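Local coordinates for UPF0270 protein PA3463 (Pseudomonas aeruginosa, PDB 1Y0N) that is of unknown function but belongs to the uncharacterised UPF0270 family, folding as two helices packed on a small antiparallel sheet, at residues Ile5-Leu10 / Ala46-Glu51; Ile54-Asp57 / Gln62-Leu65. All coordinates share one frame; numbering follows the deposited sequence.

In the fold
Contact 1 joins the loop after strand 3-4 to the C-terminal end of helix 36-48; contact 2 is the hairpin of strands 52-56 and 63-67, with strand 52-56 central in an antiparallel sheet. Their centres lie about 11 Å apart. Ile5 connects them: its N is 3.0 Å from Ile54 O, a probable hydrogen bond, while its CD1 packs 3.5 Å from Cys63 SG. His7 CB touches Ile54 CD1 at 3.7 Å, and Leu47 reaches both Ile54 and Leu65. Glycerol, apparently the same molecule and probably from the crystallisation liquor, is hydrogen-bonded to His7 ND1 and Ile54 N; no active site is known.

Contact 1 (Ile5-Leu10 / Ala46-Glu51); sequences IPHDLL and ALRRGE
His7 lays one face of its imidazole against Leu47, on the last turn of helix 36-48. Leu47 CB sits 4.2 Å from the ring centroid and 19° off the ring normal, a CH-pi contact displaced toward the rim. The histidine's CG stands between its backbone N and carbonyl carbon (chi1 63°), which turns the ring toward the helix; the two side chains then run past one another head to tail, with Leu47 CD1 4.0 Å from His7 CB. Leu47 is buried here, continuing into Leu15 and Leu19 of helix 12-24. On the opposite ring face, Asp8 OD1 lies 3.7 Å above the centre. The looser, solvent-exposed side belongs to Arg48, whose CG comes only to 4.2 Å from His7 NE2. Beyond it Gly50, with positive phi, ends the helix in a Schellman motif, and within 46-51 Arg49 NE and NH2 meet the Glu51 carboxylate from above its plane. The Leu47 carbonyl stands above the imidazole plane beside CE1, its O 3.5 Å from His7 CE1. The loop therefore meets the helix through dispersion and CH-pi packing, while His7 ND1 is hydrogen-bonded to a glycerol, probably from the crystallisation liquor.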
ATOM      1  N   ILE A   5      -2.301  -3.007  -7.628  1.00 47.56           N
ATOM      2  CA  ILE A   5      -2.699  -1.787  -8.313  1.00 47.09           C
ATOM      3  C   ILE A   5      -1.704  -0.628  -8.042  1.00 46.09           C
ATOM      4  O   ILE A   5      -1.372  -0.339  -6.866  1.00 45.54           O
ATOM      5  CB  ILE A   5      -4.158  -1.351  -8.006  1.00 47.27           C
ATOM      6  CG1 ILE A   5      -4.412  -1.142  -6.527  1.00 47.90           C
ATOM      7  CG2 ILE A   5      -5.151  -2.388  -8.501  1.00 49.44           C
ATOM      8  CD1 ILE A   5      -5.891  -0.849  -6.250  1.00 50.75           C
ATOM      9  N   PRO A   6      -1.199   0.010  -9.110  1.00 43.63           N
ATOM     10  CA  PRO A   6      -0.207   1.060  -8.873  1.00 42.97           C
ATOM     11  C   PRO A   6      -0.804   2.198  -8.033  1.00 42.30           C
ATOM     12  O   PRO A   6      -1.925   2.615  -8.288  1.00 40.79           O
ATOM     13  CB  PRO A   6       0.186   1.515 -10.295  1.00 42.63           C
ATOM     14  CG  PRO A   6      -0.901   1.055 -11.168  1.00 42.99           C
ATOM     15  CD  PRO A   6      -1.453  -0.196 -10.538  1.00 43.45           C
ATOM     16  N   HIS A   7      -0.034   2.706  -7.066  1.00 41.45           N
ATOM     17  CA  HIS A   7      -0.492   3.773  -6.157  1.00 42.10           C
ATOM     18  C   HIS A   7      -0.999   5.036  -6.876  1.00 42.41           C
ATOM     19  O   HIS A   7      -1.949   5.680  -6.413  1.00 39.32           O
ATOM     20  CB  HIS A   7       0.615   4.138  -5.127  1.00 43.39           C
ATOM     21  CG  HIS A   7       1.875   4.691  -5.757  1.00 42.31           C
ATOM     22  ND1 HIS A   7       2.879   3.884  -6.250  1.00 45.58           N
ATOM     23  CD2 HIS A   7       2.264   5.960  -6.006  1.00 44.02           C
ATOM     24  CE1 HIS A   7       3.839   4.635  -6.766  1.00 43.08           C
ATOM     25  NE2 HIS A   7       3.489   5.899  -6.631  1.00 43.63           N
ATOM     26  N   ASP A   8      -0.363   5.350  -8.011  1.00 43.36           N
ATOM     27  CA  ASP A   8      -0.676   6.547  -8.815  1.00 45.94           C
ATOM     28  C   ASP A   8      -1.991   6.417  -9.591  1.00 46.24           C
ATOM     29  O   ASP A   8      -2.496   7.389 -10.137  1.00 46.78           O
ATOM     30  CB  ASP A   8       0.477   6.894  -9.761  1.00 47.06           C
ATOM     31  CG  ASP A   8       1.027   5.694 -10.501  1.00 51.27           C
ATOM     32  OD1 ASP A   8       1.792   4.879  -9.899  1.00 59.99           O
ATOM     33  OD2 ASP A   8       0.734   5.584 -11.707  1.00 56.53           O
ATOM     34  N   LEU A   9      -2.562   5.220  -9.571  1.00 45.81           N
ATOM     35  CA  LEU A   9      -3.877   4.993 -10.158  1.00 46.97           C
ATOM     36  C   LEU A   9      -4.957   5.307  -9.110  1.00 46.61           C
ATOM     37  O   LEU A   9      -6.118   5.451  -9.464  1.00 48.50           O
ATOM     38  CB  LEU A   9      -3.973   3.543 -10.650  1.00 46.34           C
ATOM     39  CG  LEU A   9      -5.153   3.099 -11.518  1.00 48.83           C
ATOM     40  CD1 LEU A   9      -5.046   3.789 -12.887  1.00 50.17           C
ATOM     41  CD2 LEU A   9      -5.176   1.577 -11.646  1.00 47.40           C
ATOM     42  N   LEU A  10      -4.566   5.456  -7.839  1.00 45.43           N
ATOM     43  CA  LEU A  10      -5.534   5.580  -6.742  1.00 45.29           C
ATOM     44  C   LEU A  10      -6.074   6.971  -6.507  1.00 45.81           C
ATOM     45  O   LEU A  10      -5.396   7.989  -6.648  1.00 45.32           O
ATOM     46  CB  LEU A  10      -5.043   5.008  -5.409  1.00 44.61           C
ATOM     47  CG  LEU A  10      -5.020   3.497  -5.233  1.00 44.54           C
ATOM     48  CD1 LEU A  10      -4.562   3.180  -3.853  1.00 43.09           C
ATOM     49  CD2 LEU A  10      -6.350   2.800  -5.519  1.00 41.22           C
ATOM     50  N   ALA A  46       8.458   4.692   0.035  1.00 29.16           N
ATOM     51  CA  ALA A  46       8.516   3.226  -0.092  1.00 28.16           C
ATOM     52  C   ALA A  46       7.616   2.798  -1.276  1.00 29.24           C
ATOM     53  O   ALA A  46       8.017   1.937  -2.086  1.00 26.83           O
ATOM     54  CB  ALA A  46       8.082   2.562   1.187  1.00 28.02           C
ATOM     55  N   LEU A  47       6.437   3.455  -1.438  1.00 29.03           N
ATOM     56  CA  LEU A  47       5.557   3.157  -2.608  1.00 28.44           C
ATOM     57  C   LEU A  47       6.210   3.581  -3.921  1.00 29.01           C
ATOM     58  O   LEU A  47       6.201   2.805  -4.959  1.00 26.63           O
ATOM     59  CB  LEU A  47       4.188   3.882  -2.490  1.00 29.57           C
ATOM     60  CG  LEU A  47       3.176   3.323  -1.494  1.00 31.12           C
ATOM     61  CD1 LEU A  47       2.111   4.424  -1.434  1.00 29.62           C
ATOM     62  CD2 LEU A  47       2.641   1.995  -2.110  1.00 28.62           C
ATOM     63  N   ARG A  48       6.806   4.787  -3.896  1.00 27.68           N
ATOM     64  CA  ARG A  48       7.591   5.254  -5.055  1.00 32.40           C
ATOM     65  C   ARG A  48       8.789   4.341  -5.413  1.00 30.70           C
ATOM     66  O   ARG A  48       9.133   4.178  -6.599  1.00 32.43           O
ATOM     67  CB  ARG A  48       8.088   6.716  -4.913  1.00 30.48           C
ATOM     68  CG  ARG A  48       6.907   7.739  -4.983  1.00 37.50           C
ATOM     69  CD  ARG A  48       7.423   9.194  -4.981  1.00 37.56           C
ATOM     70  NE  ARG A  48       8.257   9.498  -3.812  1.00 42.28           N
ATOM     71  CZ  ARG A  48       7.841  10.191  -2.736  1.00 41.98           C
ATOM     72  NH1 ARG A  48       6.573  10.581  -2.626  1.00 36.22           N
ATOM     73  NH2 ARG A  48       8.710  10.455  -1.760  1.00 39.38           N
ATOM     74  N   ARG A  49       9.432   3.780  -4.409  1.00 30.85           N
ATOM     75  CA  ARG A  49      10.588   2.856  -4.664  1.00 31.06           C
ATOM     76  C   ARG A  49      10.130   1.389  -4.990  1.00 31.03           C
ATOM     77  O   ARG A  49      10.958   0.477  -5.237  1.00 32.07           O
ATOM     78  CB  ARG A  49      11.501   2.842  -3.433  1.00 28.11           C
ATOM     79  CG  ARG A  49      12.263   4.186  -3.125  1.00 31.06           C
ATOM     80  CD  ARG A  49      13.108   4.000  -1.940  1.00 27.86           C
ATOM     81  NE  ARG A  49      13.899   2.803  -2.120  1.00 35.97           N
ATOM     82  CZ  ARG A  49      15.067   2.728  -2.786  1.00 33.85           C
ATOM     83  NH1 ARG A  49      15.679   3.831  -3.236  1.00 30.72           N
ATOM     84  NH2 ARG A  49      15.618   1.534  -2.962  1.00 26.94           N
ATOM     85  N   GLY A  50       8.832   1.166  -4.969  1.00 31.31           N
ATOM     86  CA  GLY A  50       8.247  -0.174  -5.116  1.00 30.41           C
ATOM     87  C   GLY A  50       8.546  -1.152  -4.011  1.00 30.26           C
ATOM     88  O   GLY A  50       8.351  -2.363  -4.191  1.00 30.51           O
ATOM     89  N   GLU A  51       8.961  -0.651  -2.844  1.00 30.77           N
ATOM     90  CA  GLU A  51       9.240  -1.514  -1.690  1.00 31.95           C
ATOM     91  C   GLU A  51       8.018  -1.764  -0.802  1.00 30.13           C
ATOM     92  O   GLU A  51       8.044  -2.658   0.003  1.00 30.23           O
ATOM     93  CB  GLU A  51      10.447  -0.952  -0.901  1.00 32.07           C
ATOM     94  CG  GLU A  51      11.714  -1.027  -1.867  1.00 35.60           C
ATOM     95  CD  GLU A  51      12.978  -0.282  -1.344  1.00 37.17           C
ATOM     96  OE1 GLU A  51      12.822   0.649  -0.477  1.00 36.91           O
ATOM     97  OE2 GLU A  51      14.103  -0.647  -1.829  1.00 40.49           O
TER

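Contact 2 (Ile54-Asp57 / Gln62-Leu65); sequences ILFD and QCQL
Leu55 and Gln64 form the hydrogen-bonded pair of an antiparallel beta hairpin, flanked by the non-hydrogen-bonded pairs Ile54-Leu65 and Phe56-Cys63. The short strand axes approach to 4.7 Å at 160°. Backbone bonds come first: Leu55 N donates to Gln64 O and Gln64 N returns a bond to Leu55 O, each 2.9 Å long. The first donor is tilted from the carbonyl plane, whereas the second lies in it. Toward the turn, Asp57 N makes a nearly straight bond to Gln62 O. Ser60 OG, inside the turn, is hydrogen-bonded to both Asp57 OD2 and Gln62 N, linking the turn to these two residues. Weaker CA-H...O contacts fill the spaces between, the shortest from Cys63 CA to Leu55 O at 3.2 Å. Apolar packing gathers on the face carrying Ile54, Phe56, Cys63 and Leu65. Leu18 of helix 12-24 covers Ile54, Cys63 and Leu65, Leu47 of helix 36-48 touches Ile54 and Leu65, and Phe56 meets Ile5 and Met3. The Ile54 and Leu65 side chains pass at a slant, CG1 of the former touching CG of the latter at 3.9 Å, and Ile54 CG2 reaches Cys63 SG. On the other face, Leu55 rests on Leu4 of strand 3-4. The aromatic contact is a sulfur-aromatic one. With Phe56 CG anti to the backbone N (chi1 179°), the ring presents its edge to the thiol: Cys63 SG lies near the ring plane, 74° off the normal, and 3.5 Å from Phe56 CD1.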
ATOM      1  N   ILE A  54       0.378  -2.007  -3.291  1.00 29.37           N
ATOM      2  CA  ILE A  54      -1.017  -2.037  -2.912  1.00 32.04           C
ATOM      3  C   ILE A  54      -1.691  -3.242  -3.535  1.00 31.72           C
ATOM      4  O   ILE A  54      -1.670  -3.399  -4.729  1.00 31.05           O
ATOM      5  CB  ILE A  54      -1.745  -0.755  -3.327  1.00 32.08           C
ATOM      6  CG1 ILE A  54      -1.106   0.409  -2.521  1.00 32.36           C
ATOM      7  CG2 ILE A  54      -3.268  -0.884  -2.992  1.00 35.00           C
ATOM      8  CD1 ILE A  54      -1.257   1.681  -3.144  1.00 35.74           C
ATOM      9  N   LEU A  55      -2.276  -4.054  -2.682  1.00 32.60           N
ATOM     10  CA  LEU A  55      -3.058  -5.194  -3.081  1.00 35.60           C
ATOM     11  C   LEU A  55      -4.556  -4.883  -3.087  1.00 35.98           C
ATOM     12  O   LEU A  55      -5.099  -4.308  -2.152  1.00 36.59           O
ATOM     13  CB  LEU A  55      -2.792  -6.375  -2.139  1.00 36.04           C
ATOM     14  CG  LEU A  55      -1.453  -7.092  -2.218  1.00 38.73           C
ATOM     15  CD1 LEU A  55      -1.599  -8.324  -1.337  1.00 39.99           C
ATOM     16  CD2 LEU A  55      -1.037  -7.551  -3.696  1.00 42.29           C
ATOM     17  N   PHE A  56      -5.208  -5.303  -4.143  1.00 37.98           N
ATOM     18  CA  PHE A  56      -6.644  -5.093  -4.296  1.00 40.10           C
ATOM     19  C   PHE A  56      -7.402  -6.417  -4.497  1.00 41.17           C
ATOM     20  O   PHE A  56      -6.980  -7.216  -5.307  1.00 39.45           O
ATOM     21  CB  PHE A  56      -6.910  -4.244  -5.540  1.00 41.09           C
ATOM     22  CG  PHE A  56      -8.376  -3.997  -5.783  1.00 40.68           C
ATOM     23  CD1 PHE A  56      -9.132  -3.217  -4.878  1.00 42.71           C
ATOM     24  CD2 PHE A  56      -9.020  -4.593  -6.854  1.00 47.30           C
ATOM     25  CE1 PHE A  56     -10.509  -2.975  -5.103  1.00 43.54           C
ATOM     26  CE2 PHE A  56     -10.414  -4.355  -7.071  1.00 46.83           C
ATOM     27  CZ  PHE A  56     -11.129  -3.555  -6.167  1.00 42.60           C
ATOM     28  N   ASP A  57      -8.496  -6.602  -3.748  1.00 44.42           N
ATOM     29  CA  ASP A  57      -9.353  -7.791  -3.812  1.00 48.34           C
ATOM     30  C   ASP A  57     -10.636  -7.459  -4.581  1.00 50.74           C
ATOM     31  O   ASP A  57     -11.451  -6.717  -4.091  1.00 50.16           O
ATOM     32  CB  ASP A  57      -9.758  -8.208  -2.402  1.00 49.23           C
ATOM     33  CG  ASP A  57     -10.543  -9.554  -2.361  1.00 52.66           C
ATOM     34  OD1 ASP A  57     -10.697 -10.219  -3.431  1.00 56.45           O
ATOM     35  OD2 ASP A  57     -10.975  -9.950  -1.246  1.00 52.90           O
ATOM     36  N   GLN A  62     -11.816  -4.431  -1.519  1.00 55.12           N
ATOM     37  CA  GLN A  62     -10.955  -3.811  -0.518  1.00 53.93           C
ATOM     38  C   GLN A  62      -9.457  -3.758  -0.954  1.00 51.21           C
ATOM     39  O   GLN A  62      -8.970  -4.614  -1.663  1.00 49.03           O
ATOM     40  CB  GLN A  62     -11.113  -4.563   0.800  1.00 54.94           C
ATOM     41  CG  GLN A  62     -12.100  -3.974   1.784  1.00 59.71           C
ATOM     42  CD  GLN A  62     -11.769  -4.384   3.253  1.00 66.06           C
ATOM     43  OE1 GLN A  62     -12.067  -5.512   3.683  1.00 67.05           O
ATOM     44  NE2 GLN A  62     -11.155  -3.460   4.014  1.00 65.75           N
ATOM     45  N   CYS A  63      -8.772  -2.705  -0.508  1.00 50.37           N
ATOM     46  CA  CYS A  63      -7.356  -2.451  -0.776  1.00 48.57           C
ATOM     47  C   CYS A  63      -6.583  -2.580   0.501  1.00 46.33           C
ATOM     48  O   CYS A  63      -7.103  -2.313   1.611  1.00 46.72           O
ATOM     49  CB  CYS A  63      -7.114  -1.018  -1.301  1.00 49.36           C
ATOM     50  SG  CYS A  63      -7.349  -0.770  -3.068  1.00 51.42           S
ATOM     51  N   GLN A  64      -5.316  -2.938   0.352  1.00 43.57           N
ATOM     52  CA  GLN A  64      -4.394  -2.813   1.474  1.00 41.94           C
ATOM     53  C   GLN A  64      -2.926  -2.531   1.028  1.00 39.21           C
ATOM     54  O   GLN A  64      -2.431  -3.115   0.089  1.00 36.33           O
ATOM     55  CB  GLN A  64      -4.461  -4.095   2.332  1.00 43.50           C
ATOM     56  CG  GLN A  64      -3.580  -4.053   3.562  1.00 44.05           C
ATOM     57  CD  GLN A  64      -4.006  -5.046   4.572  1.00 47.19           C
ATOM     58  OE1 GLN A  64      -3.247  -5.408   5.474  1.00 46.82           O
ATOM     59  NE2 GLN A  64      -5.246  -5.509   4.436  1.00 45.14           N
ATOM     60  N   LEU A  65      -2.270  -1.627   1.748  1.00 37.65           N
ATOM     61  CA  LEU A  65      -0.871  -1.358   1.549  1.00 37.37           C
ATOM     62  C   LEU A  65      -0.084  -2.436   2.288  1.00 35.33           C
ATOM     63  O   LEU A  65      -0.438  -2.758   3.423  1.00 36.05           O
ATOM     64  CB  LEU A  65      -0.496  -0.017   2.155  1.00 36.84           C
ATOM     65  CG  LEU A  65       0.167   0.914   1.168  1.00 39.07           C
ATOM     66  CD1 LEU A  65      -0.852   2.065   1.059  1.00 38.49           C
ATOM     67  CD2 LEU A  65       1.452   1.453   1.671  1.00 42.38           C
TER